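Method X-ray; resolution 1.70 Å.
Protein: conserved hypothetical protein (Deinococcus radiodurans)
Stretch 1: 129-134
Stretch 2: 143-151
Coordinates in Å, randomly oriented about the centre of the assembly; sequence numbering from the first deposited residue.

Stretch 1 129-134: LTGCAV
Stretch 2 (143-151) ILDHRADQG

How does the contact begin at I143? Here the stretches run antiparallel, with V134 and I143 a hydrogen-bonded pair whose CA atoms lie 5.4 Å apart. I143 N donates to V134 O at 2.8 Å; I143 O receives A133 N at 2.8 Å and, weakly, V134 N at 3.4 Å. I143 is extended (phi/psi -106/127), chi1 m and chi2 t, while V134 (-165/157) has chi1 p. Both side chains lie on the same sheet face, bringing V134 CG1 to 3.6 Å from I143 CD1, a buried branched pair suited to apolar packing.

What do L144 and D145 add? L144 (-102/138) starts away from stretch 1, but its m,t rotamer brings CD2 back to 3.8 Å from C132 CB and 3.6 Å from G131 O. D145 (-117/8, chi1 p) sets its CG 3.6 Å from A133 CB; the small methyl, pointing toward stretch 2, fits beside the carboxylate.

How is the turn from H146 to A148 held, though it does not touch stretch 1? R147 NE forms a salt bridge with D145 OD2 at 2.7 Å, and R147 O accepts Q150 N and G151 N, both at 2.9 Å. H146, at positive phi (65/31), gives its N to Q150 OE1 at 3.1 Å and ND1 to G151 O at 2.9 Å.

Where does the chain return to stretch 1? D149 (-84/4, chi1 p) offers its O to G131 N, 2.9 Å away and nearly linear at 174°. Glycine suits position 131 because an ideal CB would clash with D149 OD2 at 2.5 Å. Buried Q150 (-125/-33; chi1 m, chi2 t, chi3 69°) places CG 3.5 Å from G131 O, while its NE2 donates to D145 OD1 at 3.0 Å and D149 OD1 at 2.9 Å, bracing the loop. Its CA lies 4.7 Å from T130 CA. Together the stretches bury 445 Å².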

ATOM      1  N   LEU A 129       0.003   1.827  16.038  1.00 16.94           N
ATOM      2  CA  LEU A 129      -0.599   0.578  16.455  1.00 16.70           C
ATOM      3  C   LEU A 129      -1.757   0.306  15.517  1.00 16.70           C
ATOM      4  O   LEU A 129      -2.614   1.167  15.337  1.00 16.78           O
ATOM      5  CB  LEU A 129      -1.114   0.703  17.891  1.00 16.04           C
ATOM      6  CG  LEU A 129      -1.979  -0.454  18.395  1.00 20.43           C
ATOM      7  CD1 LEU A 129      -1.148  -1.723  18.476  1.00 21.21           C
ATOM      8  CD2 LEU A 129      -2.604  -0.145  19.713  1.00 18.55           C
ATOM      9  N   THR A 130      -1.762  -0.862  14.873  1.00 16.95           N
ATOM     10  CA  THR A 130      -2.862  -1.209  13.980  1.00 18.48           C
ATOM     11  C   THR A 130      -3.261  -2.659  14.104  1.00 17.17           C
ATOM     12  O   THR A 130      -2.491  -3.503  14.562  1.00 17.25           O
ATOM     13  CB  THR A 130      -2.547  -0.992  12.456  1.00 19.87           C
ATOM     14  OG1 THR A 130      -1.718  -2.064  11.967  1.00 18.04           O
ATOM     15  CG2 THR A 130      -1.879   0.334  12.198  1.00 23.17           C
ATOM     16  N   GLY A 131      -4.478  -2.921  13.649  1.00 18.82           N
ATOM     17  CA  GLY A 131      -4.903  -4.266  13.296  1.00 19.59           C
ATOM     18  C   GLY A 131      -4.486  -4.541  11.863  1.00 19.27           C
ATOM     19  O   GLY A 131      -3.583  -3.902  11.311  1.00 16.52           O
ATOM     20  N   CYS A 132      -5.140  -5.506  11.251  1.00 18.54           N
ATOM     21  CA  CYS A 132      -4.936  -5.777   9.831  1.00 18.19           C
ATOM     22  C   CYS A 132      -6.180  -6.405   9.266  1.00 17.85           C
ATOM     23  O   CYS A 132      -7.150  -6.648  10.011  1.00 20.60           O
ATOM     24  CB  CYS A 132      -3.776  -6.711   9.620  1.00 16.22           C
ATOM     25  SG  CYS A 132      -3.969  -8.349  10.347  1.00 20.06           S
ATOM     26  N   ALA A 133      -6.161  -6.659   7.963  1.00 19.11           N
ATOM     27  CA  ALA A 133      -7.272  -7.320   7.300  1.00 17.66           C
ATOM     28  C   ALA A 133      -7.113  -8.835   7.321  1.00 18.51           C
ATOM     29  O   ALA A 133      -8.072  -9.576   7.623  1.00 19.29           O
ATOM     30  CB  ALA A 133      -7.426  -6.827   5.881  1.00 17.73           C
ATOM     31  N   VAL A 134      -5.905  -9.277   6.986  1.00 18.93           N
ATOM     32  CA  VAL A 134      -5.564 -10.700   6.896  1.00 17.25           C
ATOM     33  C   VAL A 134      -4.052 -10.831   6.867  1.00 17.80           C
ATOM     34  O   VAL A 134      -3.337  -9.875   6.538  1.00 16.23           O
ATOM     35  CB  VAL A 134      -6.204 -11.368   5.644  1.00 21.48           C
ATOM     36  CG1 VAL A 134      -5.575 -10.837   4.359  1.00 17.97           C
ATOM     37  CG2 VAL A 134      -6.135 -12.904   5.746  1.00 19.39           C
ATOM     38  N   ILE A 143      -1.721  -7.913   5.255  1.00 15.68           N
ATOM     39  CA  ILE A 143      -2.482  -7.003   4.412  1.00 14.77           C
ATOM     40  C   ILE A 143      -3.330  -6.076   5.273  1.00 17.10           C
ATOM     41  O   ILE A 143      -4.090  -6.525   6.142  1.00 18.19           O
ATOM     42  CB  ILE A 143      -3.415  -7.739   3.461  1.00 15.89           C
ATOM     43  CG1 ILE A 143      -2.628  -8.702   2.563  1.00 18.45           C
ATOM     44  CG2 ILE A 143      -4.228  -6.701   2.613  1.00 18.15           C
ATOM     45  CD1 ILE A 143      -3.494  -9.662   1.726  1.00 18.66           C
ATOM     46  N   LEU A 144      -3.174  -4.791   5.011  1.00 18.74           N
ATOM     47  CA  LEU A 144      -4.018  -3.769   5.557  1.00 18.98           C
ATOM     48  C   LEU A 144      -5.001  -3.316   4.510  1.00 18.10           C
ATOM     49  O   LEU A 144      -4.619  -3.064   3.359  1.00 16.27           O
ATOM     50  CB  LEU A 144      -3.191  -2.557   5.953  1.00 18.28           C
ATOM     51  CG  LEU A 144      -1.965  -2.760   6.846  1.00 23.92           C
ATOM     52  CD1 LEU A 144      -1.515  -1.373   7.308  1.00 24.53           C
ATOM     53  CD2 LEU A 144      -2.213  -3.676   8.039  1.00 23.24           C
ATOM     54  N   ASP A 145      -6.240  -3.119   4.940  1.00 17.27           N
ATOM     55  CA  ASP A 145      -7.265  -2.512   4.098  1.00 16.27           C
ATOM     56  C   ASP A 145      -7.772  -1.177   4.652  1.00 17.93           C
ATOM     57  O   ASP A 145      -8.730  -0.630   4.132  1.00 16.79           O
ATOM     58  CB  ASP A 145      -8.421  -3.485   3.791  1.00 16.05           C
ATOM     59  CG  ASP A 145      -9.271  -3.826   5.013  1.00 19.33           C
ATOM     60  OD1 ASP A 145      -8.962  -3.373   6.129  1.00 17.76           O
ATOM     61  OD2 ASP A 145     -10.233  -4.590   4.843  1.00 22.17           O
ATOM     62  N   HIS A 146      -7.118  -0.673   5.695  1.00 19.10           N
ATOM     63  CA  HIS A 146      -7.249   0.719   6.129  1.00 17.27           C
ATOM     64  C   HIS A 146      -8.626   1.061   6.634  1.00 17.20           C
ATOM     65  O   HIS A 146      -9.091   2.176   6.497  1.00 18.08           O
ATOM     66  CB  HIS A 146      -6.722   1.611   5.001  1.00 15.84           C
ATOM     67  CG  HIS A 146      -5.294   1.307   4.687  1.00 16.87           C
ATOM     68  ND1 HIS A 146      -4.278   1.597   5.574  1.00 16.53           N
ATOM     69  CD2 HIS A 146      -4.719   0.642   3.658  1.00 20.29           C
ATOM     70  CE1 HIS A 146      -3.134   1.162   5.079  1.00 18.81           C
ATOM     71  NE2 HIS A 146      -3.373   0.600   3.910  1.00 18.62           N
ATOM     72  N   ARG A 147      -9.263   0.044   7.207  1.00 16.14           N
ATOM     73  CA  ARG A 147     -10.473   0.208   7.965  1.00 16.11           C
ATOM     74  C   ARG A 147     -10.132   0.910   9.280  1.00 17.77           C
ATOM     75  O   ARG A 147      -8.979   1.338   9.508  1.00 18.04           O
ATOM     76  CB  ARG A 147     -11.136  -1.145   8.139  1.00 17.58           C
ATOM     77  CG  ARG A 147     -11.783  -1.634   6.847  1.00 19.35           C
ATOM     78  CD  ARG A 147     -12.208  -3.064   6.985  1.00 21.27           C
ATOM     79  NE  ARG A 147     -12.649  -3.662   5.733  1.00 21.74           N
ATOM     80  CZ  ARG A 147     -13.867  -3.544   5.210  1.00 24.55           C
ATOM     81  NH1 ARG A 147     -14.802  -2.819   5.808  1.00 25.60           N
ATOM     82  NH2 ARG A 147     -14.149  -4.137   4.052  1.00 23.27           N
ATOM     83  N   ALA A 148     -11.122   1.067  10.136  1.00 17.71           N
ATOM     84  CA  ALA A 148     -10.999   1.991  11.269  1.00 17.69           C
ATOM     85  C   ALA A 148      -9.898   1.590  12.248  1.00 17.18           C
ATOM     86  O   ALA A 148      -9.316   2.462  12.884  1.00 18.62           O
ATOM     87  CB  ALA A 148     -12.336   2.097  12.000  1.00 18.85           C
ATOM     88  N   ASP A 149      -9.618   0.287  12.372  1.00 16.96           N
ATOM     89  CA  ASP A 149      -8.569  -0.207  13.280  1.00 17.21           C
ATOM     90  C   ASP A 149      -7.164  -0.164  12.664  1.00 17.38           C
ATOM     91  O   ASP A 149      -6.214  -0.607  13.274  1.00 16.77           O
ATOM     92  CB  ASP A 149      -8.875  -1.622  13.792  1.00 17.35           C
ATOM     93  CG  ASP A 149      -8.864  -2.687  12.675  1.00 23.86           C
ATOM     94  OD1 ASP A 149      -8.927  -2.337  11.482  1.00 26.63           O
ATOM     95  OD2 ASP A 149      -8.830  -3.896  13.011  1.00 31.38           O
ATOM     96  N   GLN A 150      -7.053   0.383  11.457  1.00 17.56           N
ATOM     97  CA  GLN A 150      -5.812   0.455  10.734  1.00 17.07           C
ATOM     98  C   GLN A 150      -5.456   1.867  10.312  1.00 18.88           C
ATOM     99  O   GLN A 150      -4.276   2.235  10.237  1.00 19.47           O
ATOM    100  CB  GLN A 150      -5.933  -0.415   9.497  1.00 16.97           C
ATOM    101  CG  GLN A 150      -5.996  -1.866   9.822  1.00 19.67           C
ATOM    102  CD  GLN A 150      -6.591  -2.612   8.689  1.00 21.33           C
ATOM    103  OE1 GLN A 150      -5.973  -2.726   7.645  1.00 20.68           O
ATOM    104  NE2 GLN A 150      -7.813  -3.071   8.858  1.00 17.26           N
ATOM    105  N   GLY A 151      -6.477   2.657  10.021  1.00 17.76           N
ATOM    106  CA  GLY A 151      -6.291   4.047   9.669  1.00 19.78           C
ATOM    107  C   GLY A 151      -5.817   4.256   8.260  1.00 18.32           C
ATOM    108  O   GLY A 151      -5.545   3.305   7.522  1.00 17.83           O
TER